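Local coordinates for protein N-ACETYLMURAMOYL-L-ALANINE AMIDASE CwlV (Paenibacillus polymyxa, PDB 1JWQ) that probably hydrolyses the amide bond between N-acetylmuramic acid and L-alanine in bacterial cell-wall peptidoglycan, here as the zinc-binding catalytic domain of a longer protein, at residues E93-R98 / G126-I131; K110-A115 / N162-G167. One frame throughout, in Å; residues are numbered along the deposited sequence.

Contact 1. Residues E93-R98 / G126-I131; sequences ETYYQR and GNFHVI
Phe-128 drives the edge of its ring into one face of Tyr-95 in a T-shaped stack, planes 70° and centroids 5.0 Å apart. The touching atom is Phe-128 CE1, 3.5 Å from Tyr-95 CG and displaced toward the rim. Tyr-95 CD2 lies 3.7 Å from Gly-126 CA. The Tyr-95 hydroxyl gives a hydrogen bond to Glu-93 OE1 from above the carboxylate plane; Glu-93 OE2 is salt-bridged to Arg-121. An alanine in place of Tyr-95 would probably leave the Phe-128 edge without its aromatic face, open a gap beside Gly-126 and strip Glu-93 OE1 of this donor. Phe-128 is also the N-cap of helix 129-132, so the contact joins the end of strand 92-96 to the start of that helix. Gly-126 N bonds to Tyr-96 O at 2.9 Å, prolonging the pairing of strands 92-96 and 120-125. Ile-131, with CD1 anti to CA (chi2 175°), lays that methyl 3.7 Å from Tyr-96 C. Gln-97 and Asn-127 run side by side, their amides held by Tyr-125 and Arg-132. Arg-98 NE donates to Ile-131 O at 3.0 Å; NH2 adds a weak bond there and one to Met-136 O. A water bridges Gln-97 N and Ile-131 O, which is thus gripped by three donors, one weakly bound. The Glu-93 bond probably helps fix the turn of the Tyr-95 ring against Phe-128, whose side chain lies about 9 Å from the zinc ion.

Contact 2. Residues K110-A115 / N162-G167; sequences KYFAPA and NRVAQG
Ala-115 and Gly-167 meet where two nearly antiparallel helices of the open alpha-beta-alpha fold, 102-116 and 158-176, pack together. The short segments run at 168° with axes only 7.9 Å apart, and small residues permit the closeness: Ala-115 CB sits 4.0 Å from Gly-167 CA, and a side chain on Gly-167 would run into that methyl and into Tyr-111 O. The same Ala-115 CB touches Arg-163 O, a backbone oxygen of the opposing helix. At the exposed margin Arg-163, its chain bent at chi3, brings the guanidinium edge to the Ala-115 carbonyl: NH1 lies 3.1 Å from Ala-115 O in a modelled hydrogen bond whose acceptor position is uncertain. Tyr-111 contributes through its first carbon, CB lying 3.5 Å from Gly-167 O; its ring leads away from 162-167 and touches Asp-170 and Glu-174 further along that helix. Phe-112 swings CG anti to its backbone N (chi1 164°), and its ring descends to the sheet, touching Leu-141 and Val-143 of strand 138-145. Met-33 of helix 26-42 touches Val-164, whose CG2 branch approaches Ala-115 O. The other branch, CG1, is anti to the backbone N (chi1 174°) and reaches the Phe-112 ring at its edge, in plane, with Val-164 CG1 3.8 Å from Phe-112 CE2.

Overall arrangement
From the N terminus the chain builds strand 2-8, helix 26-42, strand 47-51, helix 61-70 and strand 75-82 before strand 92-96 brings in the first half of contact 1. Helix 102-116 follows with the first half of contact 2. Strand 120-125 then leads into 126-131, closing contact 1 over a chain loop that contains helix 102-116 and strand 120-125; strand 138-145 and helix 149-155 precede helix 158-176, which closes contact 2. The two loops therefore cross rather than nest. Contact 1 ties strand 92-96 to the turn and start of helix 129-132 after outermost strand 120-125, whereas contact 2 joins helices 102-116 and 158-176. They touch where Thr-94 OG1 packs 3.4 Å from Phe-112 CD1.

Contact 1. Residues E93-R98 / G126-I131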
loop_
_atom_site.group_PDB
_atom_site.type_symbol
_atom_site.label_atom_id
_atom_site.label_comp_id
_atom_site.label_asym_id
_atom_site.label_seq_id
_atom_site.Cartn_x
_atom_site.Cartn_y
_atom_site.Cartn_z
ATOM N N GLU A 93 -7.760 0.004 -6.189
ATOM C CA GLU A 93 -8.546 0.868 -5.315
ATOM C C GLU A 93 -7.663 1.545 -4.260
ATOM O O GLU A 93 -6.679 0.956 -3.782
ATOM C CB GLU A 93 -9.632 0.045 -4.608
ATOM C CG GLU A 93 -10.180 -1.111 -5.444
ATOM C CD GLU A 93 -11.113 -2.032 -4.667
ATOM O OE1 GLU A 93 -10.970 -2.140 -3.425
ATOM O OE2 GLU A 93 -11.991 -2.672 -5.295
ATOM N N THR A 94 -8.033 2.775 -3.902
ATOM C CA THR A 94 -7.318 3.556 -2.898
ATOM C C THR A 94 -8.351 3.920 -1.850
ATOM O O THR A 94 -9.403 4.448 -2.190
ATOM C CB THR A 94 -6.747 4.844 -3.481
ATOM O OG1 THR A 94 -5.744 4.521 -4.455
ATOM C CG2 THR A 94 -6.128 5.684 -2.361
ATOM N N TYR A 95 -8.061 3.614 -0.590
ATOM C CA TYR A 95 -8.982 3.896 0.509
ATOM C C TYR A 95 -8.491 4.943 1.499
ATOM O O TYR A 95 -7.295 5.051 1.770
ATOM C CB TYR A 95 -9.255 2.626 1.310
ATOM C CG TYR A 95 -10.029 1.572 0.576
ATOM C CD1 TYR A 95 -9.384 0.605 -0.194
ATOM C CD2 TYR A 95 -11.418 1.532 0.664
ATOM C CE1 TYR A 95 -10.110 -0.382 -0.855
ATOM C CE2 TYR A 95 -12.150 0.557 0.012
ATOM C CZ TYR A 95 -11.494 -0.398 -0.743
ATOM O OH TYR A 95 -12.225 -1.380 -1.368
ATOM N N TYR A 96 -9.437 5.695 2.053
ATOM C CA TYR A 96 -9.156 6.697 3.074
ATOM C C TYR A 96 -10.286 6.467 4.079
ATOM O O TYR A 96 -11.294 5.843 3.735
ATOM C CB TYR A 96 -9.264 8.122 2.515
ATOM C CG TYR A 96 -10.692 8.555 2.269
ATOM C CD1 TYR A 96 -11.365 8.183 1.106
ATOM C CD2 TYR A 96 -11.399 9.270 3.238
ATOM C CE1 TYR A 96 -12.709 8.510 0.917
ATOM C CE2 TYR A 96 -12.737 9.596 3.060
ATOM C CZ TYR A 96 -13.384 9.211 1.898
ATOM O OH TYR A 96 -14.710 9.520 1.729
ATOM N N GLN A 97 -10.129 6.948 5.308
ATOM C CA GLN A 97 -11.183 6.787 6.312
ATOM C C GLN A 97 -11.516 8.124 6.952
ATOM O O GLN A 97 -12.646 8.348 7.383
ATOM C CB GLN A 97 -10.765 5.786 7.398
ATOM C CG GLN A 97 -11.908 5.284 8.301
ATOM C CD GLN A 97 -12.275 6.238 9.434
ATOM O OE1 GLN A 97 -11.413 6.892 10.025
ATOM N NE2 GLN A 97 -13.564 6.295 9.762
ATOM N N ARG A 98 -10.535 9.017 6.997
ATOM C CA ARG A 98 -10.734 10.332 7.597
ATOM C C ARG A 98 -10.648 11.457 6.580
ATOM O O ARG A 98 -9.931 11.363 5.589
ATOM C CB ARG A 98 -9.704 10.569 8.704
ATOM C CG ARG A 98 -9.948 9.730 9.942
ATOM C CD ARG A 98 -8.742 9.712 10.866
ATOM N NE ARG A 98 -7.612 8.993 10.283
ATOM C CZ ARG A 98 -6.522 9.572 9.788
ATOM N NH1 ARG A 98 -6.404 10.894 9.803
ATOM N NH2 ARG A 98 -5.546 8.824 9.283
ATOM N N GLY A 126 -13.077 3.545 3.403
ATOM C CA GLY A 126 -12.875 2.218 3.944
ATOM C C GLY A 126 -12.641 2.316 5.436
ATOM O O GLY A 126 -11.721 3.008 5.879
ATOM N N ASN A 127 -13.477 1.648 6.221
ATOM C CA ASN A 127 -13.321 1.678 7.664
ATOM C C ASN A 127 -12.310 0.628 8.099
ATOM O O ASN A 127 -12.666 -0.396 8.676
ATOM C CB ASN A 127 -14.661 1.444 8.363
ATOM C CG ASN A 127 -14.550 1.559 9.871
ATOM O OD1 ASN A 127 -13.814 2.403 10.385
ATOM N ND2 ASN A 127 -15.286 0.721 10.587
ATOM N N PHE A 128 -11.041 0.902 7.817
ATOM C CA PHE A 128 -9.955 -0.011 8.155
ATOM C C PHE A 128 -9.134 0.576 9.295
ATOM O O PHE A 128 -8.739 1.740 9.255
ATOM C CB PHE A 128 -9.078 -0.240 6.923
ATOM C CG PHE A 128 -9.846 -0.707 5.712
ATOM C CD1 PHE A 128 -9.575 -0.179 4.455
ATOM C CD2 PHE A 128 -10.852 -1.664 5.834
ATOM C CE1 PHE A 128 -10.291 -0.591 3.334
ATOM C CE2 PHE A 128 -11.577 -2.083 4.716
ATOM C CZ PHE A 128 -11.296 -1.545 3.466
ATOM N N HIS A 129 -8.874 -0.249 10.302
ATOM C CA HIS A 129 -8.134 0.158 11.489
ATOM C C HIS A 129 -6.913 1.040 11.238
ATOM O O HIS A 129 -6.811 2.133 11.786
ATOM C CB HIS A 129 -7.705 -1.087 12.277
ATOM C CG HIS A 129 -7.105 -0.784 13.615
ATOM N ND1 HIS A 129 -7.667 -1.219 14.796
ATOM C CD2 HIS A 129 -5.993 -0.092 13.961
ATOM C CE1 HIS A 129 -6.928 -0.807 15.812
ATOM N NE2 HIS A 129 -5.906 -0.123 15.332
ATOM N N VAL A 130 -5.985 0.572 10.412
ATOM C CA VAL A 130 -4.768 1.343 10.174
ATOM C C VAL A 130 -4.949 2.742 9.589
ATOM O O VAL A 130 -4.102 3.607 9.813
ATOM C CB VAL A 130 -3.756 0.544 9.311
ATOM C CG1 VAL A 130 -3.418 -0.772 10.010
ATOM C CG2 VAL A 130 -4.320 0.285 7.931
ATOM N N ILE A 131 -6.032 2.986 8.853
ATOM C CA ILE A 131 -6.236 4.325 8.303
ATOM C C ILE A 131 -7.248 5.124 9.131
ATOM O O ILE A 131 -7.415 6.330 8.945
ATOM C CB ILE A 131 -6.664 4.278 6.799
ATOM C CG1 ILE A 131 -7.896 3.386 6.596
ATOM C CG2 ILE A 131 -5.504 3.735 5.960
ATOM C CD1 ILE A 131 -8.432 3.409 5.155
HETATM O O HOH W 1 -7.515 7.787 6.495
#

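Contact 2. Residues K110-A115 / N162-G167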
loop_
_atom_site.group_PDB
_atom_site.type_symbol
_atom_site.label_atom_id
_atom_site.label_comp_id
_atom_site.label_asym_id
_atom_site.label_seq_id
_atom_site.Cartn_x
_atom_site.Cartn_y
_atom_site.Cartn_z
ATOM N N LYS A 110 -3.658 9.611 -8.063
ATOM C CA LYS A 110 -3.248 10.260 -9.309
ATOM C C LYS A 110 -2.019 9.595 -9.937
ATOM O O LYS A 110 -1.940 9.434 -11.157
ATOM C CB LYS A 110 -2.953 11.741 -9.046
ATOM C CG LYS A 110 -2.612 12.560 -10.288
ATOM C CD LYS A 110 -2.277 14.001 -9.923
ATOM C CE LYS A 110 -2.242 14.900 -11.157
ATOM N NZ LYS A 110 -1.378 14.359 -12.240
ATOM N N TYR A 111 -1.062 9.197 -9.108
ATOM C CA TYR A 111 0.156 8.570 -9.619
ATOM C C TYR A 111 0.169 7.058 -9.489
ATOM O O TYR A 111 0.759 6.346 -10.307
ATOM C CB TYR A 111 1.373 9.160 -8.909
ATOM C CG TYR A 111 1.473 10.650 -9.098
ATOM C CD1 TYR A 111 0.904 11.530 -8.175
ATOM C CD2 TYR A 111 2.072 11.184 -10.237
ATOM C CE1 TYR A 111 0.928 12.908 -8.389
ATOM C CE2 TYR A 111 2.100 12.552 -10.460
ATOM C CZ TYR A 111 1.525 13.408 -9.534
ATOM O OH TYR A 111 1.544 14.765 -9.760
ATOM N N PHE A 112 -0.494 6.573 -8.452
ATOM C CA PHE A 112 -0.570 5.148 -8.172
ATOM C C PHE A 112 -1.442 4.373 -9.168
ATOM O O PHE A 112 -0.997 3.390 -9.765
ATOM C CB PHE A 112 -1.088 4.977 -6.738
ATOM C CG PHE A 112 -1.584 3.601 -6.418
ATOM C CD1 PHE A 112 -2.856 3.429 -5.878
ATOM C CD2 PHE A 112 -0.781 2.484 -6.615
ATOM C CE1 PHE A 112 -3.320 2.164 -5.539
ATOM C CE2 PHE A 112 -1.238 1.215 -6.278
ATOM C CZ PHE A 112 -2.504 1.053 -5.739
ATOM N N ALA A 113 -2.678 4.825 -9.355
ATOM C CA ALA A 113 -3.612 4.148 -10.247
ATOM C C ALA A 113 -3.110 3.917 -11.676
ATOM O O ALA A 113 -3.139 2.791 -12.171
ATOM C CB ALA A 113 -4.943 4.906 -10.269
ATOM N N PRO A 114 -2.650 4.975 -12.361
ATOM C CA PRO A 114 -2.161 4.798 -13.734
ATOM C C PRO A 114 -0.982 3.835 -13.817
ATOM O O PRO A 114 -0.794 3.159 -14.827
ATOM C CB PRO A 114 -1.767 6.215 -14.146
ATOM C CG PRO A 114 -2.701 7.071 -13.342
ATOM C CD PRO A 114 -2.655 6.400 -11.992
ATOM N N ALA A 115 -0.192 3.772 -12.749
ATOM C CA ALA A 115 0.971 2.892 -12.717
ATOM C C ALA A 115 0.607 1.410 -12.749
ATOM O O ALA A 115 1.347 0.607 -13.310
ATOM C CB ALA A 115 1.833 3.200 -11.489
ATOM N N ASN A 162 7.756 -2.926 -9.912
ATOM C CA ASN A 162 8.663 -1.788 -9.975
ATOM C C ASN A 162 7.966 -0.526 -10.457
ATOM O O ASN A 162 8.196 0.559 -9.930
ATOM C CB ASN A 162 9.851 -2.107 -10.885
ATOM C CG ASN A 162 10.782 -3.132 -10.274
ATOM O OD1 ASN A 162 11.082 -3.073 -9.080
ATOM N ND2 ASN A 162 11.257 -4.071 -11.088
ATOM N N ARG A 163 7.110 -0.680 -11.459
ATOM C CA ARG A 163 6.373 0.439 -12.024
ATOM C C ARG A 163 5.398 1.013 -10.994
ATOM O O ARG A 163 5.300 2.228 -10.813
ATOM C CB ARG A 163 5.606 -0.037 -13.254
ATOM C CG ARG A 163 4.867 1.055 -13.981
ATOM C CD ARG A 163 3.733 0.462 -14.780
ATOM N NE ARG A 163 4.098 -0.806 -15.405
ATOM C CZ ARG A 163 3.230 -1.782 -15.640
ATOM N NH1 ARG A 163 1.958 -1.631 -15.292
ATOM N NH2 ARG A 163 3.625 -2.892 -16.247
ATOM N N VAL A 164 4.685 0.120 -10.318
ATOM C CA VAL A 164 3.711 0.515 -9.311
ATOM C C VAL A 164 4.398 1.113 -8.091
ATOM O O VAL A 164 3.911 2.084 -7.517
ATOM C CB VAL A 164 2.847 -0.691 -8.891
ATOM C CG1 VAL A 164 1.926 -0.310 -7.740
ATOM C CG2 VAL A 164 2.021 -1.161 -10.085
ATOM N N ALA A 165 5.533 0.536 -7.705
ATOM C CA ALA A 165 6.282 1.039 -6.561
ATOM C C ALA A 165 6.697 2.478 -6.834
ATOM O O ALA A 165 6.692 3.321 -5.936
ATOM C CB ALA A 165 7.516 0.172 -6.308
ATOM N N GLN A 166 7.065 2.761 -8.080
ATOM C CA GLN A 166 7.468 4.116 -8.428
ATOM C C GLN A 166 6.259 5.036 -8.355
ATOM O O GLN A 166 6.369 6.183 -7.928
ATOM C CB GLN A 166 8.063 4.170 -9.836
ATOM C CG GLN A 166 8.547 5.563 -10.227
ATOM C CD GLN A 166 9.700 6.049 -9.362
ATOM O OE1 GLN A 166 10.765 5.428 -9.317
ATOM N NE2 GLN A 166 9.494 7.163 -8.669
ATOM N N GLY A 167 5.107 4.525 -8.777
ATOM C CA GLY A 167 3.891 5.316 -8.737
ATOM C C GLY A 167 3.525 5.661 -7.304
ATOM O O GLY A 167 3.147 6.794 -7.003
#